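Actin depolymerization factor 2 (Plasmodium berghei, PDB 2XFA) probably binds actin and promotes the disassembly of its filaments in the rodent malaria parasite. Local coordinates at residues G9-D14 with L39-V44; Y93-S98 with K126-T131. All blocks are in the same frame, centred on the assembly; numbering follows the deposited sequence.

Contact 1: residues G9-D14 with L39-V44; sequences GVNVSD and LEKIVV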
loop_
_atom_site.group_PDB
_atom_site.type_symbol
_atom_site.label_atom_id
_atom_site.label_comp_id
_atom_site.label_asym_id
_atom_site.label_seq_id
_atom_site.Cartn_x
_atom_site.Cartn_y
_atom_site.Cartn_z
ATOM N N GLY A 9 8.937 -2.792 -18.519
ATOM C CA GLY A 9 7.733 -2.740 -19.328
ATOM C C GLY A 9 6.406 -3.148 -18.717
ATOM O O GLY A 9 5.789 -4.112 -19.173
ATOM N N VAL A 10 5.945 -2.405 -17.714
ATOM C CA VAL A 10 4.609 -2.634 -17.166
ATOM C C VAL A 10 3.738 -1.366 -17.226
ATOM O O VAL A 10 4.247 -0.252 -17.099
ATOM C CB VAL A 10 4.664 -3.235 -15.730
ATOM C CG1 VAL A 10 6.100 -3.353 -15.249
ATOM C CG2 VAL A 10 3.823 -2.418 -14.760
ATOM N N ASN A 11 2.439 -1.550 -17.466
ATOM C CA ASN A 11 1.472 -0.455 -17.464
ATOM C C ASN A 11 0.456 -0.603 -16.331
ATOM O O ASN A 11 0.435 -1.626 -15.623
ATOM C CB ASN A 11 0.737 -0.366 -18.804
ATOM C CG ASN A 11 -0.435 -1.337 -18.901
ATOM O OD1 ASN A 11 -0.497 -2.325 -18.173
ATOM N ND2 ASN A 11 -1.367 -1.056 -19.807
ATOM N N VAL A 12 -0.400 0.405 -16.184
ATOM C CA VAL A 12 -1.310 0.486 -15.042
ATOM C C VAL A 12 -2.778 0.363 -15.453
ATOM O O VAL A 12 -3.289 1.190 -16.205
ATOM C CB VAL A 12 -1.136 1.826 -14.291
ATOM C CG1 VAL A 12 -1.924 1.810 -12.984
ATOM C CG2 VAL A 12 0.332 2.113 -14.034
ATOM N N SER A 13 -3.454 -0.655 -14.934
ATOM C CA SER A 13 -4.865 -0.891 -15.224
ATOM C C SER A 13 -5.762 0.201 -14.658
ATOM O O SER A 13 -5.544 0.676 -13.548
ATOM C CB SER A 13 -5.312 -2.241 -14.663
ATOM O OG SER A 13 -6.693 -2.450 -14.922
ATOM N N ASP A 14 -6.791 0.568 -15.417
ATOM C CA ASP A 14 -7.692 1.659 -15.042
ATOM C C ASP A 14 -8.531 1.385 -13.792
ATOM O O ASP A 14 -8.915 2.319 -13.091
ATOM C CB ASP A 14 -8.588 2.030 -16.223
ATOM C CG ASP A 14 -7.788 2.351 -17.472
ATOM O OD1 ASP A 14 -7.272 3.486 -17.568
ATOM O OD2 ASP A 14 -7.658 1.462 -18.344
ATOM N N LEU A 39 3.604 -9.887 -15.084
ATOM C CA LEU A 39 4.808 -9.094 -15.301
ATOM C C LEU A 39 4.614 -7.908 -16.228
ATOM O O LEU A 39 5.587 -7.415 -16.791
ATOM C CB LEU A 39 5.928 -9.975 -15.855
ATOM C CG LEU A 39 6.782 -10.762 -14.865
ATOM C CD1 LEU A 39 5.923 -11.345 -13.757
ATOM C CD2 LEU A 39 7.563 -11.852 -15.590
ATOM N N GLU A 40 3.382 -7.443 -16.405
ATOM C CA GLU A 40 3.178 -6.351 -17.355
ATOM C C GLU A 40 1.967 -5.449 -17.097
ATOM O O GLU A 40 1.715 -4.512 -17.852
ATOM C CB GLU A 40 3.150 -6.895 -18.797
ATOM C CG GLU A 40 3.239 -5.808 -19.883
ATOM C CD GLU A 40 3.595 -6.354 -21.264
ATOM O OE1 GLU A 40 3.804 -7.583 -21.393
ATOM O OE2 GLU A 40 3.666 -5.548 -22.221
ATOM N N LYS A 41 1.214 -5.717 -16.041
ATOM C CA LYS A 41 0.025 -4.920 -15.788
ATOM C C LYS A 41 -0.167 -4.788 -14.290
ATOM O O LYS A 41 -0.252 -5.792 -13.603
ATOM C CB LYS A 41 -1.180 -5.626 -16.391
ATOM C CG LYS A 41 -2.336 -4.737 -16.784
ATOM C CD LYS A 41 -3.513 -5.596 -17.226
ATOM C CE LYS A 41 -4.438 -4.838 -18.164
ATOM N NZ LYS A 41 -4.897 -3.549 -17.567
ATOM N N ILE A 42 -0.247 -3.564 -13.771
ATOM C CA ILE A 42 -0.496 -3.410 -12.339
ATOM C C ILE A 42 -1.987 -3.565 -12.136
ATOM O O ILE A 42 -2.770 -2.928 -12.833
ATOM C CB ILE A 42 0.020 -2.086 -11.786
ATOM C CG1 ILE A 42 1.539 -2.004 -12.006
ATOM C CG2 ILE A 42 -0.373 -1.929 -10.294
ATOM C CD1 ILE A 42 2.200 -0.819 -11.375
ATOM N N VAL A 43 -2.377 -4.458 -11.229
ATOM C CA VAL A 43 -3.796 -4.761 -11.010
ATOM C C VAL A 43 -4.175 -4.781 -9.506
ATOM O O VAL A 43 -3.306 -4.874 -8.646
ATOM C CB VAL A 43 -4.168 -6.104 -11.684
ATOM C CG1 VAL A 43 -3.557 -7.258 -10.930
ATOM C CG2 VAL A 43 -5.660 -6.275 -11.756
ATOM N N VAL A 44 -5.465 -4.673 -9.209
ATOM C CA VAL A 44 -5.976 -4.778 -7.849
ATOM C C VAL A 44 -5.903 -6.225 -7.357
ATOM O O VAL A 44 -6.430 -7.136 -7.993
ATOM C CB VAL A 44 -7.444 -4.338 -7.785
ATOM C CG1 VAL A 44 -8.019 -4.617 -6.408
ATOM C CG2 VAL A 44 -7.568 -2.880 -8.133
#
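A short parallel bridge closes one edge of the ADF-homology sheet here: strand 11-12, near the N-terminus, lies beside the start of strand 41-48, with Asn11 opposite Lys41 and Val12 opposite Ile42. Three backbone hydrogen bonds hold the pair. Asn11 N gives its hydrogen to Glu40 O at 3.1 Å, approaching from well above the carbonyl plane. Ile42 N reaches Asn11 O at 2.8 Å, nearly along the C=O axis. Ser13 N completes the set on Ile42 O at 3.2 Å, this time within the carbonyl plane. Both bonds made by Ile42 therefore go to segment 9-14, through N to Asn11 and through O to Ser13, while Glu40 and Lys41 form a classic beta bulge against Glu37 on the other flank.

Ile42 buries the most surface. Its CG1 stands beside its own backbone N (chi1 -60°) and meets Val10 CG2 at 3.6 Å, the two side chains crossing obliquely. The isoleucine continues inward onto Tyr34 and Ile36 of strand 31-37 and Cys16 of helix 14-24, while Val10 leans on Leu109 and Ser113 of helix 104-118. Segment 9-14 is thereby added to the sheet as its edge strand, with Val10 packed beside Ile42.

On the face carrying Asn11 and Lys41, those two side chains run alongside each other in the same direction. The lysine stays extended until chi4, where it bends (-54°) and brings NZ over Ser13. That serine holds OG anti to its backbone N, and its CB lies 3.2 Å from Lys41 NZ.

Contact 2: residues Y93-S98 with K126-T131; sequences YFIFWS and KSLEIT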
loop_
_atom_site.group_PDB
_atom_site.type_symbol
_atom_site.label_atom_id
_atom_site.label_comp_id
_atom_site.label_asym_id
_atom_site.label_seq_id
_atom_site.Cartn_x
_atom_site.Cartn_y
_atom_site.Cartn_z
ATOM N N TYR A 93 -1.683 6.650 3.042
ATOM C CA TYR A 93 -0.300 6.186 2.961
ATOM C C TYR A 93 -0.156 5.303 1.737
ATOM O O TYR A 93 -1.050 4.534 1.427
ATOM C CB TYR A 93 0.073 5.386 4.209
ATOM C CG TYR A 93 0.406 6.273 5.376
ATOM C CD1 TYR A 93 1.729 6.501 5.751
ATOM C CD2 TYR A 93 -0.596 6.944 6.063
ATOM C CE1 TYR A 93 2.038 7.343 6.818
ATOM C CE2 TYR A 93 -0.299 7.794 7.123
ATOM C CZ TYR A 93 1.014 7.987 7.500
ATOM O OH TYR A 93 1.292 8.829 8.556
ATOM N N PHE A 94 0.984 5.388 1.073
ATOM C CA PHE A 94 1.293 4.479 -0.014
ATOM C C PHE A 94 2.483 3.649 0.470
ATOM O O PHE A 94 3.464 4.202 0.941
ATOM C CB PHE A 94 1.678 5.249 -1.274
ATOM C CG PHE A 94 2.057 4.371 -2.421
ATOM C CD1 PHE A 94 1.116 4.020 -3.375
ATOM C CD2 PHE A 94 3.343 3.872 -2.537
ATOM C CE1 PHE A 94 1.457 3.202 -4.452
ATOM C CE2 PHE A 94 3.695 3.043 -3.608
ATOM C CZ PHE A 94 2.754 2.708 -4.565
ATOM N N ILE A 95 2.386 2.328 0.386
ATOM C CA ILE A 95 3.435 1.490 0.948
ATOM C C ILE A 95 3.928 0.549 -0.118
ATOM O O ILE A 95 3.143 -0.134 -0.764
ATOM C CB ILE A 95 2.901 0.662 2.127
ATOM C CG1 ILE A 95 2.342 1.594 3.201
ATOM C CG2 ILE A 95 3.984 -0.288 2.680
ATOM C CD1 ILE A 95 1.324 0.901 4.117
ATOM N N PHE A 96 5.231 0.542 -0.318
ATOM C CA PHE A 96 5.844 -0.401 -1.222
ATOM C C PHE A 96 6.470 -1.497 -0.359
ATOM O O PHE A 96 7.508 -1.297 0.297
ATOM C CB PHE A 96 6.879 0.291 -2.108
ATOM C CG PHE A 96 7.680 -0.647 -2.981
ATOM C CD1 PHE A 96 7.163 -1.884 -3.381
ATOM C CD2 PHE A 96 8.942 -0.277 -3.421
ATOM C CE1 PHE A 96 7.916 -2.730 -4.183
ATOM C CE2 PHE A 96 9.702 -1.121 -4.221
ATOM C CZ PHE A 96 9.198 -2.338 -4.612
ATOM N N TRP A 97 5.798 -2.642 -0.349
ATOM C CA TRP A 97 6.275 -3.848 0.349
ATOM C C TRP A 97 7.210 -4.602 -0.567
ATOM O O TRP A 97 6.806 -5.088 -1.637
ATOM C CB TRP A 97 5.094 -4.728 0.685
ATOM C CG TRP A 97 5.429 -6.099 1.263
ATOM C CD1 TRP A 97 5.013 -7.301 0.768
ATOM C CD2 TRP A 97 6.214 -6.403 2.430
ATOM N NE1 TRP A 97 5.477 -8.346 1.564
ATOM C CE2 TRP A 97 6.227 -7.825 2.578
ATOM C CE3 TRP A 97 6.890 -5.628 3.368
ATOM C CZ2 TRP A 97 6.900 -8.476 3.627
ATOM C CZ3 TRP A 97 7.573 -6.269 4.397
ATOM C CH2 TRP A 97 7.574 -7.683 4.515
ATOM N N SER A 98 8.469 -4.659 -0.163
ATOM C CA SER A 98 9.489 -5.297 -0.956
ATOM C C SER A 98 10.378 -6.172 -0.082
ATOM O O SER A 98 11.449 -5.737 0.340
ATOM C CB SER A 98 10.338 -4.233 -1.671
ATOM O OG SER A 98 11.263 -4.831 -2.562
ATOM N N LYS A 126 1.884 10.136 2.685
ATOM C CA LYS A 126 3.276 9.708 2.740
ATOM C C LYS A 126 3.490 8.420 1.969
ATOM O O LYS A 126 2.655 7.514 1.994
ATOM C CB LYS A 126 3.740 9.528 4.184
ATOM C CG LYS A 126 5.235 9.434 4.311
ATOM C CD LYS A 126 5.656 9.723 5.728
ATOM C CE LYS A 126 7.142 9.974 5.826
ATOM N NZ LYS A 126 7.572 10.085 7.251
ATOM N N SER A 127 4.609 8.361 1.265
ATOM C CA SER A 127 4.981 7.164 0.532
ATOM C C SER A 127 6.111 6.469 1.299
ATOM O O SER A 127 7.056 7.132 1.743
ATOM C CB SER A 127 5.435 7.550 -0.865
ATOM O OG SER A 127 5.795 6.385 -1.579
ATOM N N LEU A 128 6.004 5.152 1.468
ATOM C CA LEU A 128 6.928 4.386 2.309
ATOM C C LEU A 128 7.467 3.176 1.573
ATOM O O LEU A 128 6.777 2.573 0.785
ATOM C CB LEU A 128 6.198 3.845 3.545
ATOM C CG LEU A 128 5.443 4.824 4.440
ATOM C CD1 LEU A 128 4.749 4.108 5.581
ATOM C CD2 LEU A 128 6.432 5.823 4.966
ATOM N N GLU A 129 8.697 2.806 1.866
ATOM C CA GLU A 129 9.224 1.550 1.393
ATOM C C GLU A 129 9.616 0.734 2.619
ATOM O O GLU A 129 10.346 1.234 3.498
ATOM C CB GLU A 129 10.424 1.768 0.472
ATOM C CG GLU A 129 10.995 0.467 -0.129
ATOM C CD GLU A 129 12.237 0.715 -0.987
ATOM O OE1 GLU A 129 12.177 1.569 -1.903
ATOM O OE2 GLU A 129 13.274 0.058 -0.743
ATOM N N ILE A 130 9.099 -0.489 2.669
ATOM C CA ILE A 130 9.383 -1.449 3.734
ATOM C C ILE A 130 9.955 -2.747 3.149
ATOM O O ILE A 130 9.361 -3.390 2.291
ATOM C CB ILE A 130 8.118 -1.786 4.534
ATOM C CG1 ILE A 130 7.526 -0.518 5.146
ATOM C CG2 ILE A 130 8.435 -2.798 5.633
ATOM C CD1 ILE A 130 6.321 -0.782 6.033
ATOM N N THR A 131 11.116 -3.139 3.649
ATOM C CA THR A 131 11.843 -4.258 3.088
ATOM C C THR A 131 12.255 -5.251 4.193
ATOM O O THR A 131 13.090 -6.127 3.980
ATOM C CB THR A 131 13.094 -3.724 2.384
ATOM O OG1 THR A 131 13.786 -4.796 1.734
ATOM C CG2 THR A 131 14.007 -3.026 3.395
HETATM O O HOH W 1 13.107 -1.879 -2.663
#
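Four backbone hydrogen bonds, alternating in direction, zip strand 89-97 to strand 126-130 in parallel register from Tyr93 opposite Lys126 to Trp97 opposite Ile130. Phe94 N binds Lys126 O and Phe94 O takes Leu128 N; Leu128 O takes Phe96 N, and Phe96 O takes Ile130 N. Most of the bonds are nearly straight; Leu128 N to Phe94 O, at 2.8 Å, is the most bent, with 148° at the hydrogen. A fifth, Ser98 N to Ile130 O at 2.9 Å, continues just past the end of strand 89-97, and Thr131 OG1 donates to Ser98 O at 2.9 Å, almost along its C=O axis, so a side-chain hydroxyl follows the last backbone bond.

On the face of Tyr93, Ile95 and Trp97 the packing is apolar. Leu128 crosses Tyr93 obliquely, placing CD1 3.9 Å from Tyr93 CD1. Ile130 CD1 runs beside Ile95 CG2, whereas its other branch, CG2, lies in the plane of the indole at its edge, 3.8 Å from Trp97 CZ3. The indole itself is fixed by a hydrogen bond from NE1 to Lys68 O and by an edge-to-face meeting with Phe137. Lys126, on this face too, sends NZ to a salt bridge with the C-terminal Thr148.

Across the sheet, Phe96 and Glu129 point the same way, ring and carboxylate planes 70° apart, and Ser98 CB rests 3.6 Å above one face of the Phe96 ring. Lys107 binds Ser98 OG, and Lys114 binds Ser127 OG.

The pair forms the two strands of a beta-alpha-beta unit whose crossover helix, 104-118, covers Phe94 and Phe96; helix 137-146 packs on Leu128 and Ile130 from the other face, and strand 73-81 flanks strand 89-97.

How the contacts relate
Contact 1 and contact 2 build the two ends of the same mixed sheet, in which strands 11-12 and 126-130 are the outermost within the chain. Each edge strand is added in parallel, whereas the four strands between, 41-48, 31-37, 73-81 and 89-97, run antiparallel to one another in turn. The centres of the two contacts are about 18 Å apart and their nearest atoms about 8 Å, without touching. Helix 104-118 spans both: it packs on Val10 at one edge and on Phe94 and Phe96 at the other. Contact 2 lies deep, its centre about 6 Å from that of the chain, while contact 1 sits near the surface, about 15 Å out.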